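Local coordinates for uncharacterized protein Rv2277c (Mycobacterium tuberculosis, PDB 5VUG) that probably hydrolyses phosphoric diesters through a glycerophosphodiester phosphodiesterase domain built as a TIM barrel, at residues 192-206 and 237-251. Numbering follows the deposited sequence.
Sequences CDPQPDPGKWAGFEL and CFRSQSGMKVMGFAV
The carbonyl oxygen F204 O is gripped by two N-H donors: F249 N at 2.8 Å from across the strand pair, and the indole NE1 of W230. The F249 N-H points almost straight at the oxygen, but it stands 56° above the carbonyl plane. Five further backbone bonds, from K245 N to K200 O through L206 N to F249 O, place strands 201-205 and 245-249 in parallel register, W201 beside K245 and E205 beside F249. These are neighbouring staves of the TIM barrel, joined by a crossover that includes helix 232-239; strand 267-270 flanks 245-249 on its other edge.

W201, K245, M247, E205 and F249 point to one face of the sheet. K245 CB sits over the centre of the six-membered ring of W201, 3.4 Å from its centroid, a CH-pi contact. F249 lays its ring over the backbone of G203 and F204, with CE2 3.5 Å from G203 C. At that ring's edge, E205 OE1 comes 3.8 Å from F249 CD2; carboxylate and ring planes stand 86° apart, and a salt bridge to R176 holds OE1. A bound glycerol lies close to the F249 side chain.

On the opposite face, A202 CB meets the edge of F238. Before the strands, S242 OG donates to F238 O at 2.6 Å and, in an ST turn, accepts from M244 N; its chi1 of 68° sets OG between backbone N and carbonyl carbon. S242 O receives G199 N at 2.9 Å. Farther out, a disulfide of 2.1 Å between C192 SG and C237 SG ties the loop ahead of strand 201-205 to the end of helix 232-239.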
# COMPACT_ATOMS: atom_id res chain seq x y z
N CYS A 192 -6.55 10.83 10.03
CA CYS A 192 -7.45 9.93 10.75
C CYS A 192 -8.79 9.94 10.01
O CYS A 192 -9.75 10.62 10.38
CB CYS A 192 -7.58 10.35 12.21
SG CYS A 192 -8.45 9.17 13.28
N ASP A 193 -8.83 9.17 8.91
CA ASP A 193 -9.91 9.19 7.94
C ASP A 193 -10.13 7.75 7.50
O ASP A 193 -9.16 7.06 7.14
CB ASP A 193 -9.47 10.05 6.75
CG ASP A 193 -10.58 10.25 5.73
OD1 ASP A 193 -11.76 10.24 6.11
OD2 ASP A 193 -10.25 10.42 4.53
N PRO A 194 -11.37 7.25 7.52
CA PRO A 194 -12.58 7.93 8.00
C PRO A 194 -12.55 8.15 9.51
O PRO A 194 -11.66 7.64 10.18
CB PRO A 194 -13.71 6.98 7.60
CG PRO A 194 -13.07 5.64 7.55
CD PRO A 194 -11.66 5.88 7.06
N GLN A 195 -13.50 8.91 10.03
CA GLN A 195 -13.53 9.17 11.45
C GLN A 195 -13.78 7.88 12.22
O GLN A 195 -14.32 6.91 11.66
CB GLN A 195 -14.60 10.20 11.78
CG GLN A 195 -14.20 11.63 11.44
CD GLN A 195 -15.37 12.59 11.49
OE1 GLN A 195 -15.63 13.22 12.51
NE2 GLN A 195 -16.09 12.69 10.38
N PRO A 196 -13.38 7.82 13.49
CA PRO A 196 -13.67 6.63 14.29
C PRO A 196 -15.16 6.34 14.32
O PRO A 196 -16.00 7.23 14.16
CB PRO A 196 -13.16 7.01 15.69
CG PRO A 196 -12.10 8.02 15.43
CD PRO A 196 -12.55 8.79 14.22
N ASP A 197 -15.49 5.07 14.52
CA ASP A 197 -16.87 4.65 14.64
C ASP A 197 -17.14 4.38 16.11
O ASP A 197 -16.66 3.36 16.64
CB ASP A 197 -17.11 3.39 13.81
CG ASP A 197 -18.58 3.10 13.59
OD1 ASP A 197 -19.42 3.78 14.21
OD2 ASP A 197 -18.89 2.21 12.78
N PRO A 198 -17.88 5.24 16.81
CA PRO A 198 -17.88 5.20 18.28
C PRO A 198 -18.26 3.85 18.86
O PRO A 198 -19.22 3.21 18.44
CB PRO A 198 -18.90 6.27 18.65
CG PRO A 198 -18.82 7.25 17.52
CD PRO A 198 -18.61 6.41 16.29
N GLY A 199 -17.48 3.43 19.86
CA GLY A 199 -17.80 2.25 20.64
C GLY A 199 -17.43 0.92 20.01
O GLY A 199 -17.55 -0.11 20.68
N LYS A 200 -16.96 0.90 18.77
CA LYS A 200 -16.78 -0.35 18.04
C LYS A 200 -15.42 -0.97 18.32
O LYS A 200 -14.42 -0.27 18.55
CB LYS A 200 -16.88 -0.11 16.53
CG LYS A 200 -18.22 0.36 16.07
CD LYS A 200 -18.91 -0.74 15.35
CE LYS A 200 -20.30 -0.36 14.92
NZ LYS A 200 -21.14 -1.58 14.84
N TRP A 201 -15.38 -2.31 18.27
CA TRP A 201 -14.12 -3.04 18.18
C TRP A 201 -13.59 -2.99 16.76
O TRP A 201 -14.34 -3.07 15.78
CB TRP A 201 -14.33 -4.51 18.55
CG TRP A 201 -14.23 -4.80 20.02
CD1 TRP A 201 -15.26 -4.93 20.90
CD2 TRP A 201 -13.03 -4.98 20.77
NE1 TRP A 201 -14.78 -5.18 22.16
CE2 TRP A 201 -13.41 -5.22 22.11
CE3 TRP A 201 -11.66 -4.97 20.45
CZ2 TRP A 201 -12.48 -5.45 23.13
CZ3 TRP A 201 -10.73 -5.18 21.47
CH2 TRP A 201 -11.15 -5.42 22.79
N ALA A 202 -12.27 -2.88 16.64
CA ALA A 202 -11.57 -3.03 15.38
C ALA A 202 -10.33 -3.87 15.63
O ALA A 202 -9.79 -3.87 16.73
CB ALA A 202 -11.14 -1.67 14.81
N GLY A 203 -9.88 -4.60 14.60
CA GLY A 203 -8.70 -5.42 14.73
C GLY A 203 -7.92 -5.52 13.44
O GLY A 203 -8.46 -5.33 12.35
N PHE A 204 -6.62 -5.81 13.57
CA PHE A 204 -5.78 -6.03 12.41
C PHE A 204 -4.48 -6.64 12.89
O PHE A 204 -4.07 -6.42 14.03
CB PHE A 204 -5.48 -4.72 11.65
CG PHE A 204 -5.30 -4.91 10.18
CD1 PHE A 204 -6.40 -5.05 9.35
CD2 PHE A 204 -4.03 -4.93 9.62
CE1 PHE A 204 -6.24 -5.22 7.98
CE2 PHE A 204 -3.86 -5.10 8.24
CZ PHE A 204 -4.97 -5.24 7.43
N GLU A 205 -3.83 -7.40 12.00
CA GLU A 205 -2.53 -8.00 12.27
C GLU A 205 -1.48 -6.94 12.61
O GLU A 205 -1.50 -5.83 12.07
CB GLU A 205 -2.03 -8.77 11.04
CG GLU A 205 -2.65 -10.15 10.83
CD GLU A 205 -4.07 -10.13 10.28
OE1 GLU A 205 -4.61 -9.05 9.97
OE2 GLU A 205 -4.65 -11.23 10.15
N LEU A 206 -0.55 -7.31 13.50
CA LEU A 206 0.61 -6.45 13.77
C LEU A 206 1.55 -6.37 12.58
O LEU A 206 2.24 -5.36 12.41
CB LEU A 206 1.38 -6.98 14.98
CG LEU A 206 1.12 -6.34 16.34
CD1 LEU A 206 -0.36 -6.28 16.64
CD2 LEU A 206 1.88 -7.10 17.44
N CYS A 237 -5.57 7.62 16.98
CA CYS A 237 -6.58 7.94 15.98
C CYS A 237 -7.86 7.12 16.19
O CYS A 237 -8.97 7.67 16.18
CB CYS A 237 -6.01 7.74 14.57
SG CYS A 237 -7.24 7.51 13.25
N PHE A 238 -7.71 5.81 16.40
CA PHE A 238 -8.89 4.96 16.58
C PHE A 238 -9.63 5.30 17.87
O PHE A 238 -10.87 5.36 17.89
CB PHE A 238 -8.49 3.48 16.59
CG PHE A 238 -8.42 2.86 15.22
CD1 PHE A 238 -7.46 3.27 14.30
CD2 PHE A 238 -9.30 1.85 14.85
CE1 PHE A 238 -7.39 2.68 13.04
CE2 PHE A 238 -9.24 1.26 13.60
CZ PHE A 238 -8.29 1.67 12.69
N ARG A 239 -8.90 5.55 18.96
CA ARG A 239 -9.49 5.50 20.29
C ARG A 239 -9.85 6.85 20.89
O ARG A 239 -10.71 6.90 21.78
CB ARG A 239 -8.56 4.76 21.25
CG ARG A 239 -8.54 3.27 21.01
CD ARG A 239 -8.18 2.56 22.27
NE ARG A 239 -6.77 2.77 22.58
CZ ARG A 239 -6.28 2.83 23.80
NH1 ARG A 239 -4.98 3.01 23.99
NH2 ARG A 239 -7.10 2.73 24.85
N SER A 240 -9.22 7.93 20.46
CA SER A 240 -9.37 9.20 21.17
C SER A 240 -10.78 9.74 21.01
O SER A 240 -11.25 9.96 19.89
CB SER A 240 -8.35 10.22 20.65
OG SER A 240 -8.48 11.43 21.37
N GLN A 241 -11.46 9.94 22.14
CA GLN A 241 -12.80 10.52 22.20
C GLN A 241 -13.84 9.69 21.44
O GLN A 241 -14.88 10.21 21.05
CB GLN A 241 -12.82 11.98 21.72
CG GLN A 241 -11.84 12.88 22.46
CD GLN A 241 -12.00 12.81 23.97
OE1 GLN A 241 -13.11 12.94 24.49
NE2 GLN A 241 -10.90 12.59 24.67
N SER A 242 -13.57 8.41 21.23
CA SER A 242 -14.47 7.57 20.45
C SER A 242 -14.99 6.36 21.19
O SER A 242 -16.03 5.82 20.79
CB SER A 242 -13.77 7.07 19.18
OG SER A 242 -12.74 6.16 19.53
N GLY A 243 -14.30 5.89 22.22
CA GLY A 243 -14.69 4.63 22.82
C GLY A 243 -14.40 3.40 21.99
O GLY A 243 -14.80 2.30 22.39
N MSE A 244 -13.72 3.53 20.85
CA MSE A 244 -13.30 2.35 20.10
C MSE A 244 -12.34 1.50 20.92
O MSE A 244 -11.58 2.01 21.75
CB MSE A 244 -12.60 2.73 18.78
CG MSE A 244 -13.50 3.36 17.73
SE MSE A 244 -12.74 3.22 15.92
CE MSE A 244 -13.37 1.44 15.44
N LYS A 245 -12.37 0.19 20.67
CA LYS A 245 -11.43 -0.75 21.25
C LYS A 245 -10.69 -1.44 20.11
O LYS A 245 -11.30 -1.74 19.08
CB LYS A 245 -12.16 -1.78 22.12
CG LYS A 245 -12.91 -1.14 23.29
CD LYS A 245 -13.77 -2.15 24.02
CE LYS A 245 -14.46 -1.52 25.23
NZ LYS A 245 -15.22 -2.50 26.06
N VAL A 246 -9.39 -1.64 20.26
CA VAL A 246 -8.55 -2.13 19.17
C VAL A 246 -7.81 -3.40 19.59
O VAL A 246 -7.26 -3.48 20.69
CB VAL A 246 -7.59 -1.06 18.60
CG1 VAL A 246 -8.39 0.05 17.90
CG2 VAL A 246 -6.70 -0.47 19.69
N MSE A 247 -7.82 -4.38 18.70
CA MSE A 247 -7.14 -5.66 18.93
C MSE A 247 -6.05 -5.90 17.90
O MSE A 247 -6.25 -5.69 16.69
CB MSE A 247 -8.15 -6.81 18.87
CG MSE A 247 -7.53 -8.19 19.18
SE MSE A 247 -8.86 -9.64 19.09
CE MSE A 247 -10.26 -8.84 20.16
N GLY A 248 -4.89 -6.34 18.38
CA GLY A 248 -3.84 -6.78 17.48
C GLY A 248 -4.01 -8.25 17.15
O GLY A 248 -4.12 -9.07 18.06
N PHE A 249 -4.08 -8.58 15.86
CA PHE A 249 -4.18 -9.98 15.45
C PHE A 249 -2.78 -10.57 15.29
O PHE A 249 -1.79 -9.86 15.08
CB PHE A 249 -4.90 -10.10 14.10
CG PHE A 249 -6.34 -9.63 14.11
CD1 PHE A 249 -7.08 -9.54 15.28
CD2 PHE A 249 -6.98 -9.33 12.90
CE1 PHE A 249 -8.42 -9.14 15.26
CE2 PHE A 249 -8.31 -8.92 12.88
CZ PHE A 249 -9.02 -8.83 14.06
N ALA A 250 -2.71 -11.90 15.36
CA ALA A 250 -1.48 -12.65 15.08
C ALA A 250 -0.32 -12.19 15.98
O ALA A 250 0.79 -11.90 15.51
CB ALA A 250 -1.11 -12.59 13.60
N VAL A 251 -0.60 -12.09 17.28
CA VAL A 251 0.40 -11.72 18.27
C VAL A 251 1.06 -13.02 18.73
O VAL A 251 0.43 -13.84 19.41
CB VAL A 251 -0.23 -10.95 19.43
CG1 VAL A 251 0.80 -10.66 20.54
CG2 VAL A 251 -0.89 -9.65 18.91